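Local atomic coordinates of extracellular solute-binding protein, family 1 (Bifidobacterium longum subsp. infantis ATCC 15697, PDB entry 3QUF), a protein that probably binds a solute outside the cell and delivers it to an ABC-type importer, as other family 1 extracellular solute-binding proteins do. Residues Gln273-Pro283 / Glu353-Tyr361. Numbering follows the deposited sequence.
Sequences QKSDIDFGVAP and ELKDVVDNY
The bend at chi2 of 86° turns the Glu353 carboxylate back to where Gln273 NE2, at the end of a chain extended beyond CG, can meet it. This is helix-on-strand packing in the periplasmic-binding-protein type fold: residues 353-361, most of them in helix 355-362, lie along strand 279-282, a strand that itself pairs antiparallel with strand 135-144. Gln273 NE2 donates to Glu353 OE2 at 2.7 Å, a short but bent bond (138° at the hydrogen) that arrives from above the carboxylate plane, with the two flat groups turned 46° apart. Further along Glu353, its CG meets the Phe279 ring, 3.9 Å from CZ. Cutting Glu353 back to an alanine removes CG and the carboxylate, which would probably leave Gln273 NE2 without its acceptor and open a gap beside Phe279 CZ. Next along the strand, Val281 CG1 touches Leu354 CD2 and Val357 CG1, 3.9 Å from each, while the Phe142 side chain of the neighbouring strand also touches Val281. No direct backbone bond joins the two segments; waters bridge them. One water accepts from Val281 N and donates to Glu353 O, and a second donates to both Glu353 O and Val281 O while accepting from Val357 N. At the far end Pro283 lies over one face of the Tyr361 ring, a CH-pi contact with CB 3.9 Å from the centroid and CG 3.6 Å from Tyr361 CZ.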
# COMPACT_ATOMS: atom_id res chain seq x y z
N GLN A 273 -4.82 15.84 -15.02
CA GLN A 273 -5.89 16.80 -15.27
C GLN A 273 -5.40 17.97 -16.11
O GLN A 273 -6.11 18.42 -16.99
CB GLN A 273 -6.50 17.25 -13.94
CG GLN A 273 -7.53 16.24 -13.44
CD GLN A 273 -8.28 16.68 -12.21
OE1 GLN A 273 -7.96 17.68 -11.57
NE2 GLN A 273 -9.32 15.92 -11.85
N LYS A 274 -4.18 18.42 -15.85
CA LYS A 274 -3.49 19.43 -16.69
C LYS A 274 -3.31 19.01 -18.14
O LYS A 274 -3.28 19.86 -19.03
CB LYS A 274 -2.11 19.75 -16.11
CG LYS A 274 -2.08 20.81 -15.02
CD LYS A 274 -2.28 22.23 -15.57
CE LYS A 274 -1.07 22.76 -16.36
NZ LYS A 274 -1.05 24.26 -16.53
N SER A 275 -3.13 17.72 -18.37
CA SER A 275 -2.79 17.19 -19.68
C SER A 275 -4.00 17.25 -20.60
O SER A 275 -5.10 17.57 -20.16
CB SER A 275 -2.29 15.73 -19.56
OG SER A 275 -3.39 14.84 -19.41
N ASP A 276 -3.77 16.92 -21.86
CA ASP A 276 -4.80 16.82 -22.88
C ASP A 276 -5.51 15.47 -22.90
O ASP A 276 -6.34 15.23 -23.78
CB ASP A 276 -4.17 16.99 -24.28
CG ASP A 276 -3.67 18.37 -24.54
OD1 ASP A 276 -3.91 19.27 -23.69
OD2 ASP A 276 -3.04 18.57 -25.62
N ILE A 277 -5.16 14.58 -21.98
CA ILE A 277 -5.69 13.22 -22.04
C ILE A 277 -7.08 13.10 -21.40
O ILE A 277 -7.28 13.49 -20.25
CB ILE A 277 -4.77 12.19 -21.35
CG1 ILE A 277 -3.32 12.33 -21.83
CG2 ILE A 277 -5.32 10.76 -21.59
CD1 ILE A 277 -3.14 12.25 -23.35
N ASP A 278 -8.02 12.55 -22.15
CA ASP A 278 -9.29 12.12 -21.61
C ASP A 278 -9.05 10.75 -20.95
O ASP A 278 -9.05 9.74 -21.63
CB ASP A 278 -10.34 12.00 -22.72
CG ASP A 278 -11.75 11.75 -22.19
OD1 ASP A 278 -11.95 11.84 -20.96
OD2 ASP A 278 -12.66 11.47 -23.02
N PHE A 279 -8.81 10.76 -19.66
CA PHE A 279 -8.42 9.52 -18.93
C PHE A 279 -9.51 8.99 -18.00
O PHE A 279 -10.30 9.75 -17.45
CB PHE A 279 -7.13 9.76 -18.15
CG PHE A 279 -7.29 10.62 -16.91
CD1 PHE A 279 -7.24 12.00 -16.99
CD2 PHE A 279 -7.50 10.04 -15.67
CE1 PHE A 279 -7.40 12.78 -15.84
CE2 PHE A 279 -7.65 10.81 -14.52
CZ PHE A 279 -7.60 12.19 -14.61
N GLY A 280 -9.54 7.67 -17.81
CA GLY A 280 -10.37 7.06 -16.79
C GLY A 280 -9.52 6.29 -15.82
O GLY A 280 -8.31 6.17 -16.02
N VAL A 281 -10.12 5.80 -14.73
CA VAL A 281 -9.41 5.06 -13.72
C VAL A 281 -10.15 3.78 -13.40
O VAL A 281 -11.31 3.85 -12.96
CB VAL A 281 -9.24 5.86 -12.40
CG1 VAL A 281 -8.41 5.07 -11.40
CG2 VAL A 281 -8.56 7.22 -12.70
N ALA A 282 -9.46 2.64 -13.53
CA ALA A 282 -10.09 1.34 -13.36
C ALA A 282 -9.30 0.52 -12.36
O ALA A 282 -8.10 0.72 -12.23
CB ALA A 282 -10.11 0.61 -14.70
N PRO A 283 -9.97 -0.39 -11.63
CA PRO A 283 -9.20 -1.35 -10.87
C PRO A 283 -8.40 -2.26 -11.81
O PRO A 283 -8.62 -2.27 -13.04
CB PRO A 283 -10.28 -2.16 -10.14
CG PRO A 283 -11.43 -2.14 -11.08
CD PRO A 283 -11.39 -0.78 -11.74
N GLU A 353 -12.97 11.24 -10.82
CA GLU A 353 -12.30 10.21 -11.60
C GLU A 353 -12.00 8.97 -10.72
O GLU A 353 -11.85 7.87 -11.27
CB GLU A 353 -10.99 10.75 -12.18
CG GLU A 353 -11.17 11.93 -13.12
CD GLU A 353 -11.23 13.34 -12.45
OE1 GLU A 353 -11.40 13.47 -11.21
OE2 GLU A 353 -11.08 14.33 -13.20
N LEU A 354 -11.88 9.16 -9.41
CA LEU A 354 -11.53 8.06 -8.51
C LEU A 354 -12.76 7.50 -7.79
O LEU A 354 -12.63 6.64 -6.93
CB LEU A 354 -10.52 8.56 -7.49
CG LEU A 354 -9.14 8.94 -8.02
CD1 LEU A 354 -8.33 9.63 -6.93
CD2 LEU A 354 -8.45 7.71 -8.51
N LYS A 355 -13.96 7.97 -8.13
CA LYS A 355 -15.12 7.56 -7.33
C LYS A 355 -15.31 6.06 -7.32
O LYS A 355 -15.48 5.50 -6.24
CB LYS A 355 -16.40 8.21 -7.82
CG LYS A 355 -17.60 7.88 -6.92
CD LYS A 355 -18.87 8.55 -7.42
CE LYS A 355 -20.07 8.27 -6.51
NZ LYS A 355 -19.73 8.55 -5.10
N ASP A 356 -15.27 5.42 -8.48
CA ASP A 356 -15.39 3.92 -8.60
C ASP A 356 -14.34 3.22 -7.76
O ASP A 356 -14.66 2.37 -6.91
CB ASP A 356 -15.31 3.47 -10.08
CG ASP A 356 -15.45 1.91 -10.28
OD1 ASP A 356 -16.31 1.24 -9.64
OD2 ASP A 356 -14.71 1.35 -11.14
N VAL A 357 -13.08 3.57 -7.97
CA VAL A 357 -12.01 2.88 -7.26
C VAL A 357 -12.13 3.07 -5.75
O VAL A 357 -11.92 2.14 -4.98
CB VAL A 357 -10.60 3.15 -7.85
CG1 VAL A 357 -10.50 2.56 -9.25
CG2 VAL A 357 -10.25 4.58 -7.88
N VAL A 358 -12.51 4.26 -5.31
CA VAL A 358 -12.66 4.49 -3.89
C VAL A 358 -13.91 3.81 -3.33
O VAL A 358 -13.82 3.06 -2.33
CB VAL A 358 -12.63 5.97 -3.55
CG1 VAL A 358 -12.99 6.24 -2.08
CG2 VAL A 358 -11.21 6.49 -3.88
N ASP A 359 -15.07 4.07 -3.92
CA ASP A 359 -16.30 3.53 -3.36
C ASP A 359 -16.46 2.02 -3.50
O ASP A 359 -17.00 1.38 -2.60
CB ASP A 359 -17.52 4.17 -3.98
CG ASP A 359 -17.73 5.61 -3.53
OD1 ASP A 359 -16.97 6.15 -2.68
OD2 ASP A 359 -18.68 6.19 -4.08
N ASN A 360 -16.01 1.45 -4.61
CA ASN A 360 -16.30 0.06 -4.90
C ASN A 360 -15.14 -0.90 -4.62
O ASN A 360 -15.33 -2.11 -4.66
CB ASN A 360 -16.81 -0.06 -6.33
CG ASN A 360 -18.10 0.71 -6.52
OD1 ASN A 360 -18.98 0.70 -5.63
ND2 ASN A 360 -18.20 1.44 -7.62
N TYR A 361 -13.95 -0.35 -4.34
CA TYR A 361 -12.78 -1.16 -4.06
C TYR A 361 -12.17 -0.77 -2.74
O TYR A 361 -12.08 -1.60 -1.85
CB TYR A 361 -11.77 -1.17 -5.26
CG TYR A 361 -12.46 -1.72 -6.46
CD1 TYR A 361 -12.52 -3.09 -6.69
CD2 TYR A 361 -13.18 -0.87 -7.30
CE1 TYR A 361 -13.23 -3.59 -7.76
CE2 TYR A 361 -13.90 -1.37 -8.39
CZ TYR A 361 -13.95 -2.73 -8.58
OH TYR A 361 -14.68 -3.24 -9.64
O HOH W 1 -12.44 5.26 -10.33
O HOH W 2 -12.52 7.32 -13.94
O HOH W 3 -13.41 2.68 -13.19